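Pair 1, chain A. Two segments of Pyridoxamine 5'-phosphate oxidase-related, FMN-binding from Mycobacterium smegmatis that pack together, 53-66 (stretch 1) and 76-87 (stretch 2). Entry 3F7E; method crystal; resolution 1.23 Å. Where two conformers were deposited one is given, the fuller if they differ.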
# COMPACT_ATOMS: atom_id res chain seq x y z
N LYS A 53 11.04 6.79 5.98
CA LYS A 53 10.15 5.75 6.53
C LYS A 53 10.55 5.43 7.97
O LYS A 53 9.69 5.24 8.84
CB LYS A 53 10.23 4.45 5.72
CG LYS A 53 10.23 4.55 4.23
CD LYS A 53 10.71 3.23 3.64
CE LYS A 53 10.92 3.31 2.14
NZ LYS A 53 11.28 1.96 1.61
N TYR A 54 11.85 5.37 8.24
CA TYR A 54 12.34 5.16 9.60
C TYR A 54 11.98 6.31 10.53
O TYR A 54 11.48 6.09 11.63
CB TYR A 54 13.85 4.92 9.59
CG TYR A 54 14.52 4.85 10.94
CD1 TYR A 54 14.59 3.66 11.64
CD2 TYR A 54 15.11 5.98 11.50
CE1 TYR A 54 15.23 3.60 12.88
CE2 TYR A 54 15.74 5.93 12.72
CZ TYR A 54 15.80 4.74 13.41
OH TYR A 54 16.43 4.72 14.63
N ARG A 55 12.23 7.54 10.08
CA ARG A 55 11.85 8.70 10.88
C ARG A 55 10.35 8.73 11.19
O ARG A 55 9.94 9.08 12.29
CB ARG A 55 12.27 9.99 10.20
CG ARG A 55 13.76 10.11 10.09
CD ARG A 55 14.23 11.48 9.59
NE ARG A 55 13.94 11.75 8.17
CZ ARG A 55 14.70 11.38 7.14
NH1 ARG A 55 14.35 11.72 5.91
NH2 ARG A 55 15.83 10.68 7.33
N ASN A 56 9.53 8.29 10.23
CA ASN A 56 8.09 8.26 10.46
C ASN A 56 7.76 7.36 11.65
O ASN A 56 6.99 7.73 12.56
CB ASN A 56 7.33 7.73 9.23
CG ASN A 56 7.39 8.67 8.05
OD1 ASN A 56 7.80 9.83 8.16
ND2 ASN A 56 6.97 8.16 6.90
N ILE A 57 8.34 6.16 11.67
CA ILE A 57 7.99 5.17 12.70
C ILE A 57 8.58 5.54 14.06
O ILE A 57 7.98 5.20 15.08
CB ILE A 57 8.34 3.72 12.27
CG1 ILE A 57 9.78 3.53 11.94
CG2 ILE A 57 7.51 3.29 11.09
CD1 ILE A 57 10.22 2.06 11.99
N LYS A 58 9.71 6.26 14.08
CA LYS A 58 10.24 6.73 15.35
C LYS A 58 9.30 7.74 16.00
O LYS A 58 9.23 7.80 17.23
CB LYS A 58 11.64 7.34 15.19
CG LYS A 58 12.70 6.34 14.74
CD LYS A 58 12.91 5.22 15.75
CE LYS A 58 13.59 5.75 16.98
NZ LYS A 58 15.00 6.15 16.66
N ALA A 59 8.57 8.53 15.20
CA ALA A 59 7.63 9.52 15.75
C ALA A 59 6.20 9.01 15.90
O ALA A 59 5.45 9.52 16.75
CB ALA A 59 7.66 10.79 14.91
N ASN A 60 5.82 7.99 15.12
CA ASN A 60 4.47 7.44 15.18
C ASN A 60 4.62 5.96 14.85
O ASN A 60 4.84 5.61 13.71
CB ASN A 60 3.56 8.14 14.17
CG ASN A 60 2.15 7.65 14.24
OD1 ASN A 60 1.86 6.55 14.74
ND2 ASN A 60 1.23 8.47 13.72
N PRO A 61 4.50 5.08 15.85
CA PRO A 61 4.75 3.64 15.61
C PRO A 61 3.61 2.91 14.89
O PRO A 61 3.74 1.71 14.62
CB PRO A 61 4.96 3.09 17.02
CG PRO A 61 4.12 3.96 17.86
CD PRO A 61 4.24 5.34 17.27
N ALA A 62 2.51 3.58 14.58
CA ALA A 62 1.38 2.91 13.96
C ALA A 62 1.59 2.75 12.46
O ALA A 62 1.90 3.73 11.76
CB ALA A 62 0.09 3.64 14.24
N VAL A 63 1.38 1.55 11.96
CA VAL A 63 1.59 1.23 10.56
C VAL A 63 0.41 0.40 10.02
O VAL A 63 -0.43 -0.10 10.79
CB VAL A 63 2.91 0.45 10.33
CG1 VAL A 63 4.08 1.26 10.84
CG2 VAL A 63 2.88 -0.97 10.93
N ALA A 64 0.37 0.23 8.70
CA ALA A 64 -0.63 -0.64 8.08
C ALA A 64 0.01 -1.28 6.86
O ALA A 64 0.79 -0.64 6.18
CB ALA A 64 -1.89 0.15 7.69
N MSE A 65 -0.33 -2.53 6.56
CA MSE A 65 0.24 -3.23 5.39
C MSE A 65 -0.88 -3.88 4.60
O MSE A 65 -1.78 -4.53 5.15
CB MSE A 65 1.24 -4.32 5.81
CG MSE A 65 2.00 -4.91 4.64
SE MSE A 65 3.18 -6.37 5.12
CE MSE A 65 1.85 -7.78 5.20
N SER A 66 -0.83 -3.70 3.29
CA SER A 66 -1.77 -4.28 2.33
C SER A 66 -1.05 -5.31 1.46
O SER A 66 -0.03 -5.02 0.82
CB SER A 66 -2.33 -3.15 1.44
OG SER A 66 -3.02 -3.69 0.32
N TYR A 76 -7.41 -10.82 -0.41
CA TYR A 76 -6.46 -9.83 0.06
C TYR A 76 -6.46 -9.78 1.57
O TYR A 76 -7.40 -10.31 2.22
CB TYR A 76 -6.79 -8.45 -0.52
CG TYR A 76 -8.12 -7.89 -0.09
CD1 TYR A 76 -8.26 -7.24 1.14
CD2 TYR A 76 -9.23 -7.95 -0.94
CE1 TYR A 76 -9.47 -6.69 1.54
CE2 TYR A 76 -10.46 -7.40 -0.55
CZ TYR A 76 -10.55 -6.77 0.69
OH TYR A 76 -11.75 -6.22 1.06
N LEU A 77 -5.47 -9.06 2.14
CA LEU A 77 -5.40 -8.98 3.62
C LEU A 77 -4.77 -7.64 3.93
O LEU A 77 -3.69 -7.31 3.42
CB LEU A 77 -4.60 -10.12 4.26
CG LEU A 77 -4.60 -10.17 5.79
CD1 LEU A 77 -6.01 -10.43 6.32
CD2 LEU A 77 -3.68 -11.25 6.29
N GLU A 78 -5.46 -6.90 4.81
CA GLU A 78 -4.99 -5.62 5.33
C GLU A 78 -4.65 -5.79 6.80
O GLU A 78 -5.51 -6.23 7.57
CB GLU A 78 -6.08 -4.54 5.17
CG GLU A 78 -6.48 -4.31 3.73
CD GLU A 78 -7.79 -3.61 3.59
OE1 GLU A 78 -8.33 -3.14 4.62
OE2 GLU A 78 -8.31 -3.51 2.44
N VAL A 79 -3.42 -5.47 7.18
CA VAL A 79 -2.94 -5.65 8.56
C VAL A 79 -2.59 -4.30 9.17
O VAL A 79 -1.68 -3.66 8.71
CB VAL A 79 -1.65 -6.52 8.61
CG1 VAL A 79 -1.25 -6.85 10.07
CG2 VAL A 79 -1.83 -7.84 7.80
N ARG A 80 -3.27 -3.87 10.22
CA ARG A 80 -2.83 -2.67 10.97
C ARG A 80 -2.02 -3.15 12.17
O ARG A 80 -2.25 -4.26 12.67
CB ARG A 80 -4.02 -1.82 11.38
CG ARG A 80 -4.71 -1.15 10.19
CD ARG A 80 -6.18 -0.91 10.44
NE ARG A 80 -6.36 -0.10 11.63
CZ ARG A 80 -7.41 -0.19 12.45
NH1 ARG A 80 -7.46 0.58 13.53
NH2 ARG A 80 -8.41 -1.07 12.21
N GLY A 81 -1.06 -2.36 12.62
CA GLY A 81 -0.26 -2.82 13.76
C GLY A 81 0.62 -1.71 14.29
O GLY A 81 0.53 -0.55 13.86
N LEU A 82 1.44 -2.08 15.26
CA LEU A 82 2.36 -1.15 15.91
C LEU A 82 3.78 -1.67 15.83
O LEU A 82 4.04 -2.88 16.07
CB LEU A 82 1.98 -0.99 17.38
CG LEU A 82 0.64 -0.29 17.68
CD1 LEU A 82 0.24 -0.44 19.13
CD2 LEU A 82 0.67 1.19 17.30
N VAL A 83 4.73 -0.78 15.53
CA VAL A 83 6.14 -1.14 15.64
C VAL A 83 6.45 -1.31 17.12
O VAL A 83 6.26 -0.39 17.94
CB VAL A 83 7.04 -0.04 15.04
CG1 VAL A 83 8.52 -0.34 15.32
CG2 VAL A 83 6.76 0.10 13.55
N GLU A 84 6.91 -2.51 17.48
CA GLU A 84 7.26 -2.78 18.88
C GLU A 84 8.75 -2.98 19.13
O GLU A 84 9.18 -3.01 20.27
CB GLU A 84 6.46 -3.96 19.41
CG GLU A 84 6.77 -5.25 18.76
CD GLU A 84 6.10 -6.46 19.47
OE1 GLU A 84 6.54 -7.60 19.25
OE2 GLU A 84 5.14 -6.27 20.26
N ASP A 85 9.53 -3.16 18.06
CA ASP A 85 10.98 -3.24 18.25
C ASP A 85 11.69 -2.79 16.98
O ASP A 85 11.12 -2.92 15.88
CB ASP A 85 11.42 -4.67 18.64
CG ASP A 85 12.71 -4.71 19.44
OD1 ASP A 85 13.31 -3.63 19.67
OD2 ASP A 85 13.11 -5.83 19.83
N ILE A 86 12.93 -2.32 17.13
CA ILE A 86 13.81 -1.97 16.02
C ILE A 86 15.18 -2.54 16.43
O ILE A 86 15.75 -2.13 17.46
CB ILE A 86 13.89 -0.46 15.79
CG1 ILE A 86 12.49 0.11 15.50
CG2 ILE A 86 14.90 -0.19 14.67
CD1 ILE A 86 12.47 1.63 15.38
N VAL A 87 15.66 -3.50 15.65
CA VAL A 87 16.86 -4.26 16.01
C VAL A 87 17.96 -3.98 14.98
O VAL A 87 17.75 -4.24 13.81
CB VAL A 87 16.55 -5.77 16.10
CG1 VAL A 87 17.83 -6.57 16.46
CG2 VAL A 87 15.48 -6.00 17.14
O HOH W 1 -4.85 -5.66 0.57

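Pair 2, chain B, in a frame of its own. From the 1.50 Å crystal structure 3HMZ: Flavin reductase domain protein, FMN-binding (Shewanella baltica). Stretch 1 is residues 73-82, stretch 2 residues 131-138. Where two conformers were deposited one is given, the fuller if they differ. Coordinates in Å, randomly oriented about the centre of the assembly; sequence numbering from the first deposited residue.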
# COMPACT_ATOMS: atom_id res chain seq x y z
N PHE B 73 -22.64 -3.39 0.70
CA PHE B 73 -22.77 -3.78 2.11
C PHE B 73 -22.17 -2.74 3.04
O PHE B 73 -22.72 -2.47 4.11
CB PHE B 73 -22.12 -5.15 2.34
CG PHE B 73 -22.91 -6.32 1.86
CD1 PHE B 73 -24.06 -6.20 1.04
CD2 PHE B 73 -22.48 -7.61 2.21
CE1 PHE B 73 -24.75 -7.34 0.63
CE2 PHE B 73 -23.19 -8.75 1.78
CZ PHE B 73 -24.30 -8.60 0.98
N ILE B 74 -20.99 -2.23 2.65
CA ILE B 74 -20.33 -1.18 3.44
C ILE B 74 -21.16 0.12 3.50
O ILE B 74 -21.27 0.74 4.55
CB ILE B 74 -18.89 -0.95 2.97
CG1 ILE B 74 -18.09 -2.21 3.34
CG2 ILE B 74 -18.28 0.27 3.66
CD1 ILE B 74 -16.66 -2.27 2.79
N GLU B 75 -21.73 0.50 2.37
CA GLU B 75 -22.57 1.70 2.31
C GLU B 75 -23.79 1.53 3.18
O GLU B 75 -24.19 2.48 3.85
CB GLU B 75 -22.98 1.97 0.87
CG GLU B 75 -21.83 2.49 -0.02
CD GLU B 75 -22.12 2.40 -1.50
OE1 GLU B 75 -22.99 1.60 -1.92
OE2 GLU B 75 -21.46 3.12 -2.27
N GLN B 76 -24.35 0.33 3.21
CA GLN B 76 -25.54 0.05 3.99
C GLN B 76 -25.24 -0.06 5.49
O GLN B 76 -25.96 0.47 6.30
CB GLN B 76 -26.24 -1.20 3.46
CG GLN B 76 -26.82 -1.04 2.06
CD GLN B 76 -27.25 -2.35 1.39
OE1 GLN B 76 -26.96 -3.45 1.88
NE2 GLN B 76 -27.94 -2.23 0.26
N SER B 77 -24.16 -0.75 5.86
CA SER B 77 -23.86 -0.99 7.27
C SER B 77 -22.89 -0.04 7.96
O SER B 77 -22.90 0.05 9.19
CB SER B 77 -23.34 -2.43 7.43
OG SER B 77 -22.03 -2.52 6.88
N GLY B 78 -22.02 0.60 7.19
CA GLY B 78 -21.00 1.49 7.72
C GLY B 78 -19.86 0.84 8.48
O GLY B 78 -19.14 1.52 9.21
N MSE B 79 -19.73 -0.48 8.33
CA MSE B 79 -18.72 -1.27 9.06
C MSE B 79 -18.13 -2.32 8.13
O MSE B 79 -18.80 -2.83 7.25
CB MSE B 79 -19.39 -2.03 10.22
CG MSE B 79 -20.03 -1.19 11.31
SE MSE B 79 -18.74 -0.29 12.42
CE MSE B 79 -17.58 -1.72 13.02
N PHE B 80 -16.87 -2.66 8.37
CA PHE B 80 -16.21 -3.73 7.62
C PHE B 80 -14.97 -4.17 8.38
O PHE B 80 -14.55 -3.54 9.35
CB PHE B 80 -15.90 -3.31 6.17
CG PHE B 80 -15.05 -2.06 6.04
CD1 PHE B 80 -15.64 -0.79 6.04
CD2 PHE B 80 -13.68 -2.16 5.81
CE1 PHE B 80 -14.90 0.34 5.89
CE2 PHE B 80 -12.92 -1.01 5.64
CZ PHE B 80 -13.53 0.25 5.67
N VAL B 81 -14.39 -5.27 7.89
CA VAL B 81 -13.13 -5.78 8.42
C VAL B 81 -12.13 -5.78 7.25
O VAL B 81 -12.45 -6.14 6.09
CB VAL B 81 -13.23 -7.19 9.03
CG1 VAL B 81 -11.84 -7.71 9.50
CG2 VAL B 81 -14.25 -7.23 10.19
N ILE B 82 -10.92 -5.34 7.58
CA ILE B 82 -9.74 -5.45 6.69
C ILE B 82 -8.86 -6.50 7.35
O ILE B 82 -8.56 -6.43 8.54
CB ILE B 82 -8.97 -4.13 6.57
CG1 ILE B 82 -9.84 -3.08 5.86
CG2 ILE B 82 -7.63 -4.31 5.85
CD1 ILE B 82 -10.22 -3.44 4.42
N ALA B 131 -3.87 -11.16 10.40
CA ALA B 131 -4.26 -9.97 11.15
C ALA B 131 -5.59 -9.48 10.66
O ALA B 131 -5.95 -9.70 9.49
CB ALA B 131 -3.18 -8.86 10.96
N TRP B 132 -6.33 -8.81 11.56
CA TRP B 132 -7.66 -8.30 11.30
C TRP B 132 -7.81 -6.92 11.94
O TRP B 132 -7.35 -6.71 13.07
CB TRP B 132 -8.73 -9.20 11.90
CG TRP B 132 -8.66 -10.65 11.50
CD1 TRP B 132 -9.39 -11.27 10.54
CD2 TRP B 132 -7.83 -11.66 12.10
NE1 TRP B 132 -9.05 -12.60 10.46
CE2 TRP B 132 -8.09 -12.86 11.40
CE3 TRP B 132 -6.88 -11.66 13.10
CZ2 TRP B 132 -7.46 -14.04 11.73
CZ3 TRP B 132 -6.25 -12.81 13.43
CH2 TRP B 132 -6.54 -14.00 12.74
N LEU B 133 -8.48 -6.01 11.22
CA LEU B 133 -8.76 -4.67 11.67
C LEU B 133 -10.26 -4.41 11.49
O LEU B 133 -10.77 -4.45 10.35
CB LEU B 133 -7.94 -3.66 10.88
CG LEU B 133 -6.40 -3.79 10.91
CD1 LEU B 133 -5.83 -4.76 9.86
CD2 LEU B 133 -5.74 -2.40 10.72
N ALA B 134 -10.97 -4.17 12.60
CA ALA B 134 -12.41 -3.81 12.57
C ALA B 134 -12.49 -2.30 12.26
O ALA B 134 -11.83 -1.50 12.91
CB ALA B 134 -13.05 -4.12 13.86
N CYS B 135 -13.31 -1.95 11.27
CA CYS B 135 -13.36 -0.60 10.72
C CYS B 135 -14.77 -0.03 10.71
O CYS B 135 -15.74 -0.71 10.39
CB CYS B 135 -12.86 -0.61 9.28
SG CYS B 135 -11.15 -1.15 9.09
N LYS B 136 -14.84 1.25 11.08
CA LYS B 136 -16.08 2.02 11.08
C LYS B 136 -15.91 3.09 10.01
O LYS B 136 -15.04 3.95 10.11
CB LYS B 136 -16.33 2.67 12.43
CG LYS B 136 -17.65 3.49 12.51
CD LYS B 136 -17.74 4.16 13.85
CE LYS B 136 -19.06 4.91 13.95
NZ LYS B 136 -19.13 5.69 15.23
N LEU B 137 -16.76 3.04 9.00
CA LEU B 137 -16.77 4.02 7.93
C LEU B 137 -16.97 5.45 8.44
O LEU B 137 -17.80 5.69 9.30
CB LEU B 137 -17.88 3.71 6.91
CG LEU B 137 -17.99 4.57 5.64
CD1 LEU B 137 -16.73 4.42 4.75
CD2 LEU B 137 -19.28 4.27 4.87
N ILE B 138 -16.18 6.36 7.91
CA ILE B 138 -16.37 7.82 8.09
C ILE B 138 -16.97 8.28 6.75
O ILE B 138 -16.23 8.43 5.78
CB ILE B 138 -15.08 8.55 8.38
CG1 ILE B 138 -14.44 8.02 9.65
CG2 ILE B 138 -15.38 10.12 8.48
CD1 ILE B 138 -13.08 8.58 9.92
O HOH W 2 -20.15 4.44 9.84

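In both pairs a helix ends, the chain turns, and the strand that follows runs antiparallel to a second strand. The strand axes approach to 4.6 Å in pair 1 and 4.7 Å in pair 2, with angles of 166° and 161° between their directions, and 14 central residues superpose with an RMSD of 0.6 Å. The register is the same: V63(A) pairs with G81(A) as F80(B) does with C135(B), and M65(A) with V79(A) as I82(B) does with L133(B).

Each ladder contains five backbone hydrogen bonds at equivalent positions. The first is given by the second strand to the residue preceding the first: V83(A) N to P61(A) O, 2.8 Å, and L137(B) N to G78(B) O, 2.8 Å. Reciprocal bonds follow at the two hydrogen-bonded bridges, for example M65(A) N to V79(A) O, 2.8 Å, and I82(B) N to L133(B) O, 2.9 Å. Between them lie CA-H...O contacts, such as A64(A) CA to V79(A) O and V81(B) CA to L133(B) O, both 3.3 Å, as is usual at the non-hydrogen-bonded pairs of an antiparallel ladder.

The turn is made differently. P61(A) has a phi of -76° and packs its ring on V83(A), CB to CB 4.2 Å. G78(B), at a phi of 71° that favours glycine, offers no side chain; there L137(B) reaches back to the helix, its CD2 lying 4.3 Å from I74(B) CG2. The matching I57(A) meets V83(A) through CG2 and CG2 at 4.1 Å.

The sharpest exchange is at the V63(A)/F80(B) and G81(A)/C135(B) positions. In pair 1 glycine leaves its side of the bridge bare, and V63(A) CG1 instead touches V83(A) CG2 at 4.0 Å. In pair 2 the aromatic ring of F80(B), with chi1 in p, covers the cysteine: C135(B) CB sits 3.7 Å from the ring centroid, 14° off the normal, while C135(B) SG also contacts I82(B) CG1 at 4.0 Å.

On the face bearing A62(A) and A64(A), small residues are met by longer partners: L82(A) CD2 lies 4.0 Å from A62(A) CB, and R80(A) CG 4.0 Å from A64(A) CB. Pair 2 reverses the sizes at one of these bridges, setting V81(B) beside A134(B). At the other, the selenomethionine M79(B) folds back, chi1 and chi2 both m, to place SE 3.8 Å from K136(B) CB, and chi3, also m, sets CE, which lies 3.4 Å from C135(B) O, whereas the lysine itself is fully extended.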